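PDB 2PFW: cupin 2, conserved barrel domain protein from Shewanella frigidimarina, which is of unknown function but folds as a small dimeric RmlC-like cupin barrel, probably related to the KdgF group of cupins. Local coordinates for residues 21-26 with 43-48; 37-42 with 100-105. One frame throughout, in Å; residues are numbered along the deposited sequence.

How the contacts relate
Both contacts lie in one cupin barrel, their centres about 10 Å apart, and their segments alternate along the chain: 21-26, 37-42, 43-48, then 100-105. Contact 2 lies at the centre of the subunit, where strands 34-41 and 98-105 are antiparallel neighbours in the larger sheet. Contact 1 lies near the surface, where the start of strand 23-31, the next strand of that sheet, meets strand 45-50 of the smaller sheet. Strands 23-31 and 34-41 tie the two together, with probable hydrogen bonds from Gln-26 N to Lys-38 O and from Trp-40 N to Lys-24 O. Contact 2 thus pairs two strands within one sheet, whereas contact 1 packs one strand's start against the other sheet.

Contact 1. Residues 21-26 with 43-48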
ATOM      1  N   GLY A  21       4.138  21.570  -4.493  1.00 35.41           N
ATOM      2  CA  GLY A  21       3.419  21.604  -3.232  1.00 33.17           C
ATOM      3  C   GLY A  21       4.206  20.951  -2.112  1.00 29.35           C
ATOM      4  O   GLY A  21       3.643  20.615  -1.070  1.00 30.55           O
ATOM      5  N   GLY A  22       5.507  20.764  -2.310  1.00 32.43           N
ATOM      6  CA  GLY A  22       6.354  20.125  -1.310  1.00 32.89           C
ATOM      7  C   GLY A  22       6.224  18.609  -1.345  1.00 30.14           C
ATOM      8  O   GLY A  22       6.682  17.936  -0.422  1.00 25.78           O
ATOM      9  N   LEU A  23       5.605  18.105  -2.403  1.00 28.38           N
ATOM     10  CA  LEU A  23       5.290  16.699  -2.583  1.00 28.83           C
ATOM     11  C   LEU A  23       6.163  16.064  -3.666  1.00 26.17           C
ATOM     12  O   LEU A  23       6.434  16.678  -4.695  1.00 24.52           O
ATOM     13  CB  LEU A  23       3.819  16.512  -2.952  1.00 29.40           C
ATOM     14  CG  LEU A  23       2.758  16.765  -1.890  1.00 29.20           C
ATOM     15  CD1 LEU A  23       1.553  15.857  -2.114  1.00 32.93           C
ATOM     16  CD2 LEU A  23       3.308  16.566  -0.488  1.00 26.72           C
ATOM     17  N   LYS A  24       6.583  14.830  -3.414  1.00 27.74           N
ATOM     18  CA  LYS A  24       7.293  14.013  -4.395  1.00 27.63           C
ATOM     19  C   LYS A  24       6.615  12.651  -4.513  1.00 21.42           C
ATOM     20  O   LYS A  24       6.212  12.086  -3.497  1.00 24.12           O
ATOM     21  CB  LYS A  24       8.756  13.835  -4.017  1.00 29.05           C
ATOM     22  CG  LYS A  24       9.640  15.052  -4.231  1.00 30.56           C
ATOM     23  CD  LYS A  24      11.092  14.746  -3.918  1.00 36.34           C
ATOM     24  CE  LYS A  24      11.645  15.554  -2.753  1.00 38.40           C
ATOM     25  NZ  LYS A  24      11.626  14.778  -1.476  1.00 38.53           N
ATOM     26  N   ARG A  25       6.467  12.128  -5.725  1.00 26.40           N
ATOM     27  CA  ARG A  25       5.657  10.926  -5.916  1.00 25.82           C
ATOM     28  C   ARG A  25       6.431   9.847  -6.675  1.00 20.43           C
ATOM     29  O   ARG A  25       7.104  10.156  -7.659  1.00 21.88           O
ATOM     30  CB  ARG A  25       4.365  11.253  -6.670  1.00 26.56           C
ATOM     31  CG  ARG A  25       3.415  10.080  -6.837  1.00 26.40           C
ATOM     32  CD  ARG A  25       2.036  10.522  -7.311  1.00 28.04           C
ATOM     33  NE  ARG A  25       2.101  11.067  -8.658  1.00 32.10           N
ATOM     34  CZ  ARG A  25       1.406  12.055  -9.186  1.00 30.84           C
ATOM     35  NH1 ARG A  25       0.492  12.717  -8.492  1.00 34.60           N
ATOM     36  NH2 ARG A  25       1.622  12.404 -10.451  1.00 34.17           N
ATOM     37  N   GLN A  26       6.322   8.605  -6.212  1.00 22.35           N
ATOM     38  CA  GLN A  26       6.910   7.474  -6.920  1.00 21.97           C
ATOM     39  C   GLN A  26       5.892   6.358  -7.145  1.00 15.27           C
ATOM     40  O   GLN A  26       5.238   5.899  -6.211  1.00 18.88           O
ATOM     41  CB  GLN A  26       8.104   6.899  -6.159  1.00 24.97           C
ATOM     42  CG  GLN A  26       8.911   5.879  -6.958  1.00 23.31           C
ATOM     43  CD  GLN A  26       9.959   5.218  -6.084  1.00 19.34           C
ATOM     44  OE1 GLN A  26       9.612   4.692  -5.028  1.00 20.76           O
ATOM     45  NE2 GLN A  26      11.210   5.253  -6.520  1.00 28.37           N
ATOM     46  N   LYS A  43       8.455  19.096   5.139  1.00 29.30           N
ATOM     47  CA  LYS A  43       7.817  19.559   6.371  1.00 30.11           C
ATOM     48  C   LYS A  43       6.678  20.522   6.032  1.00 28.07           C
ATOM     49  O   LYS A  43       6.847  21.442   5.235  1.00 26.90           O
ATOM     50  CB  LYS A  43       8.825  20.222   7.308  1.00 32.80           C
ATOM     51  CG  LYS A  43      10.027  19.351   7.644  1.00 31.52           C
ATOM     52  CD  LYS A  43      11.113  20.157   8.339  1.00 34.67           C
ATOM     53  CE  LYS A  43      11.771  19.362   9.460  1.00 37.29           C
ATOM     54  NZ  LYS A  43      13.237  19.629   9.540  1.00 40.55           N
ATOM     55  N   GLY A  44       5.523  20.289   6.635  1.00 28.68           N
ATOM     56  CA  GLY A  44       4.330  21.089   6.465  1.00 29.66           C
ATOM     57  C   GLY A  44       3.700  20.970   5.095  1.00 31.54           C
ATOM     58  O   GLY A  44       2.821  21.758   4.737  1.00 27.39           O
ATOM     59  N   ALA A  45       4.116  20.003   4.273  1.00 30.16           N
ATOM     60  CA  ALA A  45       3.473  19.894   2.955  1.00 32.78           C
ATOM     61  C   ALA A  45       2.081  19.296   3.126  1.00 29.42           C
ATOM     62  O   ALA A  45       1.763  18.703   4.155  1.00 22.28           O
ATOM     63  CB  ALA A  45       4.317  19.099   1.979  1.00 26.01           C
ATOM     64  N   GLU A  46       1.232  19.452   2.119  1.00 33.23           N
ATOM     65  CA  GLU A  46      -0.166  19.040   2.234  1.00 34.66           C
ATOM     66  C   GLU A  46      -0.703  18.611   0.870  1.00 32.42           C
ATOM     67  O   GLU A  46      -0.173  19.037  -0.159  1.00 31.92           O
ATOM     68  CB  GLU A  46      -0.998  20.176   2.828  1.00 33.96           C
ATOM     69  CG  GLU A  46      -2.212  20.620   2.039  1.00 39.58           C
ATOM     70  CD  GLU A  46      -2.953  21.780   2.674  1.00 42.57           C
ATOM     71  OE1 GLU A  46      -2.383  22.890   2.724  1.00 48.58           O
ATOM     72  OE2 GLU A  46      -4.103  21.595   3.121  1.00 46.25           O
ATOM     73  N   GLY A  47      -1.740  17.787   0.823  1.00 36.01           N
ATOM     74  CA  GLY A  47      -2.718  17.750  -0.263  1.00 37.15           C
ATOM     75  C   GLY A  47      -3.950  18.549   0.153  1.00 37.88           C
ATOM     76  O   GLY A  47      -4.783  18.042   0.910  1.00 39.61           O
ATOM     77  N   TYR A  48      -4.027  19.783  -0.324  1.00 40.57           N
ATOM     78  CA  TYR A  48      -5.149  20.680  -0.089  1.00 40.60           C
ATOM     79  C   TYR A  48      -6.495  19.987  -0.183  1.00 39.47           C
ATOM     80  O   TYR A  48      -6.670  19.073  -0.998  1.00 43.15           O
ATOM     81  CB  TYR A  48      -5.083  21.822  -1.119  1.00 43.02           C
ATOM     82  CG  TYR A  48      -3.902  22.717  -0.825  1.00 45.81           C
ATOM     83  CD1 TYR A  48      -3.987  23.677   0.183  1.00 47.03           C
ATOM     84  CD2 TYR A  48      -2.711  22.626  -1.535  1.00 45.93           C
ATOM     85  CE1 TYR A  48      -2.927  24.512   0.475  1.00 47.45           C
ATOM     86  CE2 TYR A  48      -1.642  23.456  -1.249  1.00 47.95           C
ATOM     87  CZ  TYR A  48      -1.757  24.394  -0.245  1.00 49.47           C
ATOM     88  OH  TYR A  48      -0.699  25.227   0.047  1.00 54.59           O
TER
HETATM   89  O   HOH W   1       1.601  21.864   0.065  1.00 35.51           O
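At one rim of the cupin barrel, the turn leading into strand 23-31 of the larger sheet meets the start of strand 45-50, an outermost strand of the smaller one. No direct hydrogen bond joins the two segments. The methyl of Ala-45 points at the turn, its CB 3.5 Å from Gly-21 O and 3.6 Å from Gly-22 O, so a lone carbon is set against two successive carbonyl oxygens. Leu-23 adds the apolar part: with CG anti to its own carbonyl carbon (chi1 -71°), it brings CD2 to 3.7 Å from Ala-45 CB, while its CG lies 4.1 Å from Glu-46 O. Both glycines have positive phi, and at Gly-22 a side chain would also collide with Ala-45 CB. One water supplies the polar link, donating to Gly-21 O at 2.6 Å and accepting from Glu-46 N at 3.2 Å. The same CD2 methyl of Leu-23 also packs on Phe-41 of strand 34-41, and the backbone of Gly-22 is hydrogen-bonded to that of Asp-42. The sheets therefore meet here through a methyl, a leucine branch and a bridging water, with no direct hydrogen bond between the segments to set their register.

Contact 2. Residues 37-42 with 100-105; sequences VKIWFD and LIDTFS. With EDO (1,2-ethanediol), chain C.
Phe-41 and Leu-100 cross obliquely on the barrel-interior face of two antiparallel strands, with Phe-41 CE1 3.7 Å from Leu-100 CD1. An ethanediol, probably from the crystallisation liquor, lies against both: its C2 meets the edge of the phenyl ring, near the ring plane, 3.6 Å from Phe-41 CZ. Asp-102 follows on the same face, CG anti to its own carbonyl carbon (chi1 -75°), and its carboxylate accepts one hydrogen bond from each diol hydroxyl, O1 to OD1 and O2 to OD2, although the positions of OD1 and OD2 are less certain. Ile-39 runs at about a right angle to Asp-102, its CG1 3.6 Å from Asp-102 OD2, and Val-37 crosses obliquely with CG2 4.0 Å from Asp-102 CB. Four backbone hydrogen bonds fix this register; Ile-39 N to Leu-100 O (3.0 Å) is almost straight at 177°, whereas Asp-102 N approaches Val-37 O from above the carbonyl plane. On the other face, Ile-101 packs on Tyr-59 of the second subunit. An alanine in place of Asp-102 would remove both carboxylate acceptors and would probably weaken the hold on the diol. A carboxylate set among valine, isoleucine, leucine and phenylalanine thus puts a strong acceptor group into this lining, and the bound diol probably marks a pocket inside the barrel, whose natural ligand is not known.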
ATOM      1  N   VAL A  37       1.263   4.367  -4.951  1.00 19.94           N
ATOM      2  CA  VAL A  37       2.386   5.286  -5.117  1.00 19.34           C
ATOM      3  C   VAL A  37       3.021   5.574  -3.749  1.00 18.52           C
ATOM      4  O   VAL A  37       2.408   5.282  -2.723  1.00 18.62           O
ATOM      5  CB  VAL A  37       1.999   6.617  -5.778  1.00 23.57           C
ATOM      6  CG1 VAL A  37       1.338   6.369  -7.123  1.00 26.38           C
ATOM      7  CG2 VAL A  37       1.092   7.424  -4.857  1.00 19.32           C
ATOM      8  N   LYS A  38       4.224   6.118  -3.807  1.00 19.98           N
ATOM      9  CA  LYS A  38       4.990   6.589  -2.667  1.00 21.29           C
ATOM     10  C   LYS A  38       5.106   8.113  -2.727  1.00 12.38           C
ATOM     11  O   LYS A  38       5.595   8.647  -3.718  1.00 15.39           O
ATOM     12  CB  LYS A  38       6.384   5.964  -2.634  1.00 22.14           C
ATOM     13  CG  LYS A  38       7.051   6.008  -1.273  1.00 19.65           C
ATOM     14  CD  LYS A  38       8.468   5.458  -1.324  1.00 25.29           C
ATOM     15  CE  LYS A  38       8.829   4.830   0.013  1.00 25.28           C
ATOM     16  NZ  LYS A  38      10.276   4.481   0.079  1.00 24.65           N
ATOM     17  N   ILE A  39       4.644   8.769  -1.674  1.00 20.54           N
ATOM     18  CA  ILE A  39       4.638  10.221  -1.577  1.00 20.48           C
ATOM     19  C   ILE A  39       5.534  10.709  -0.438  1.00 18.80           C
ATOM     20  O   ILE A  39       5.293  10.361   0.717  1.00 20.06           O
ATOM     21  CB  ILE A  39       3.222  10.773  -1.319  1.00 23.86           C
ATOM     22  CG1 ILE A  39       2.121  10.145  -2.180  1.00 21.69           C
ATOM     23  CG2 ILE A  39       3.233  12.290  -1.456  1.00 22.20           C
ATOM     24  CD1 ILE A  39       2.167  10.565  -3.627  1.00 22.34           C
ATOM     25  N   TRP A  40       6.541  11.506  -0.765  1.00 21.19           N
ATOM     26  CA  TRP A  40       7.382  12.134   0.244  1.00 26.00           C
ATOM     27  C   TRP A  40       6.853  13.532   0.570  1.00 24.26           C
ATOM     28  O   TRP A  40       6.738  14.358  -0.335  1.00 25.11           O
ATOM     29  CB  TRP A  40       8.829  12.271  -0.214  1.00 26.57           C
ATOM     30  CG  TRP A  40       9.592  10.996  -0.351  1.00 27.82           C
ATOM     31  CD1 TRP A  40      10.504  10.473   0.518  1.00 28.02           C
ATOM     32  CD2 TRP A  40       9.505  10.072  -1.446  1.00 30.10           C
ATOM     33  NE1 TRP A  40      10.987   9.279   0.028  1.00 31.31           N
ATOM     34  CE2 TRP A  40      10.391   9.012  -1.174  1.00 29.83           C
ATOM     35  CE3 TRP A  40       8.758  10.051  -2.629  1.00 27.36           C
ATOM     36  CZ2 TRP A  40      10.550   7.936  -2.042  1.00 28.92           C
ATOM     37  CZ3 TRP A  40       8.918   8.985  -3.485  1.00 28.86           C
ATOM     38  CH2 TRP A  40       9.805   7.942  -3.191  1.00 28.69           C
ATOM     39  N   PHE A  41       6.548  13.776   1.838  1.00 24.94           N
ATOM     40  CA  PHE A  41       6.140  15.110   2.268  1.00 25.12           C
ATOM     41  C   PHE A  41       7.320  15.912   2.811  1.00 25.56           C
ATOM     42  O   PHE A  41       7.956  15.492   3.780  1.00 26.54           O
ATOM     43  CB  PHE A  41       5.054  15.009   3.338  1.00 25.01           C
ATOM     44  CG  PHE A  41       3.692  14.563   2.837  1.00 27.25           C
ATOM     45  CD1 PHE A  41       3.533  13.329   2.230  1.00 26.03           C
ATOM     46  CD2 PHE A  41       2.583  15.382   2.985  1.00 26.84           C
ATOM     47  CE1 PHE A  41       2.291  12.923   1.778  1.00 29.72           C
ATOM     48  CE2 PHE A  41       1.339  14.982   2.534  1.00 27.09           C
ATOM     49  CZ  PHE A  41       1.191  13.747   1.931  1.00 28.64           C
ATOM     50  N   ASP A  42       7.628  17.062   2.227  1.00 28.29           N
ATOM     51  CA  ASP A  42       8.419  18.084   2.913  1.00 26.84           C
ATOM     52  C   ASP A  42       7.717  18.502   4.200  1.00 29.27           C
ATOM     53  O   ASP A  42       6.513  18.287   4.357  1.00 23.45           O
ATOM     54  CB  ASP A  42       8.648  19.302   2.029  1.00 26.92           C
ATOM     55  CG  ASP A  42       9.282  18.961   0.697  1.00 31.35           C
ATOM     56  OD1 ASP A  42       9.769  17.818   0.562  1.00 37.15           O
ATOM     57  OD2 ASP A  42       9.285  19.826  -0.201  1.00 37.91           O
ATOM     58  N   LEU A 100       4.203   8.544   2.865  1.00 21.05           N
ATOM     59  CA  LEU A 100       2.935   7.841   2.775  1.00 22.73           C
ATOM     60  C   LEU A 100       2.953   6.820   1.628  1.00 16.67           C
ATOM     61  O   LEU A 100       3.568   7.069   0.598  1.00 20.16           O
ATOM     62  CB  LEU A 100       1.767   8.779   2.497  1.00 22.51           C
ATOM     63  CG  LEU A 100       1.119   9.536   3.644  1.00 23.21           C
ATOM     64  CD1 LEU A 100      -0.070  10.337   3.115  1.00 32.35           C
ATOM     65  CD2 LEU A 100       0.688   8.606   4.761  1.00 22.34           C
ATOM     66  N   ILE A 101       2.257   5.708   1.800  1.00 20.71           N
ATOM     67  CA  ILE A 101       1.864   4.874   0.662  1.00 22.50           C
ATOM     68  C   ILE A 101       0.380   5.080   0.375  1.00 14.94           C
ATOM     69  O   ILE A 101      -0.458   4.699   1.184  1.00 18.69           O
ATOM     70  CB  ILE A 101       2.180   3.387   0.918  1.00 22.32           C
ATOM     71  CG1 ILE A 101       3.581   3.119   1.462  1.00 20.41           C
ATOM     72  CG2 ILE A 101       1.875   2.588  -0.344  1.00 19.96           C
ATOM     73  CD1 ILE A 101       4.642   2.536   0.571  1.00 25.61           C
ATOM     74  N   ASP A 102       0.077   5.708  -0.750  1.00 19.02           N
ATOM     75  CA  ASP A 102      -1.307   5.917  -1.169  1.00 20.03           C
ATOM     76  C   ASP A 102      -1.683   4.851  -2.205  1.00 14.37           C
ATOM     77  O   ASP A 102      -0.995   4.772  -3.221  1.00 13.81           O
ATOM     78  CB  ASP A 102      -1.514   7.300  -1.770  1.00 20.59           C
ATOM     79  CG  ASP A 102      -1.553   8.455  -0.796  1.00 21.61           C
ATOM     80  OD1 ASP A 102      -1.821   8.266   0.405  1.00 20.73           O
ATOM     81  OD2 ASP A 102      -1.315   9.602  -1.233  1.00 23.85           O
ATOM     82  N   THR A 103      -2.731   4.093  -1.926  1.00 18.74           N
ATOM     83  CA  THR A 103      -3.280   3.152  -2.894  1.00 19.77           C
ATOM     84  C   THR A 103      -4.737   3.469  -3.216  1.00 19.10           C
ATOM     85  O   THR A 103      -5.500   3.821  -2.316  1.00 21.59           O
ATOM     86  CB  THR A 103      -3.179   1.708  -2.375  1.00 14.22           C
ATOM     87  OG1 THR A 103      -4.282   1.399  -1.526  1.00 27.24           O
ATOM     88  CG2 THR A 103      -1.920   1.570  -1.519  1.00 21.74           C
ATOM     89  N   PHE A 104      -5.090   3.335  -4.485  1.00 20.57           N
ATOM     90  CA  PHE A 104      -6.394   3.699  -5.015  1.00 23.69           C
ATOM     91  C   PHE A 104      -7.032   2.572  -5.823  1.00 22.55           C
ATOM     92  O   PHE A 104      -6.333   1.944  -6.623  1.00 19.06           O
ATOM     93  CB  PHE A 104      -6.260   4.921  -5.932  1.00 22.16           C
ATOM     94  CG  PHE A 104      -5.584   6.093  -5.240  1.00 24.27           C
ATOM     95  CD1 PHE A 104      -6.325   6.933  -4.424  1.00 25.34           C
ATOM     96  CD2 PHE A 104      -4.230   6.320  -5.414  1.00 20.81           C
ATOM     97  CE1 PHE A 104      -5.721   7.997  -3.779  1.00 26.06           C
ATOM     98  CE2 PHE A 104      -3.629   7.388  -4.779  1.00 26.53           C
ATOM     99  CZ  PHE A 104      -4.373   8.222  -3.963  1.00 24.11           C
ATOM    100  N   SER A 105      -8.328   2.318  -5.656  1.00 19.35           N
ATOM    101  CA  SER A 105      -9.034   1.498  -6.635  1.00 24.37           C
ATOM    102  C   SER A 105      -9.999   2.354  -7.480  1.00 26.24           C
ATOM    103  O   SER A 105     -10.810   2.954  -6.694  1.00 19.69           O
ATOM    104  CB  SER A 105      -9.833   0.341  -6.047  1.00 23.84           C
ATOM    105  OG  SER A 105     -10.282  -0.465  -7.139  1.00 27.08           O
TER
HETATM  106  C1  EDO C 116      -2.939  11.356   0.222  1.00 29.06           C
HETATM  107  O1  EDO C 116      -3.381  10.565   1.327  1.00 30.03           O
HETATM  108  C2  EDO C 116      -1.602  11.997   0.569  1.00 29.58           C
HETATM  109  O2  EDO C 116      -0.858  12.235  -0.631  1.00 34.82           O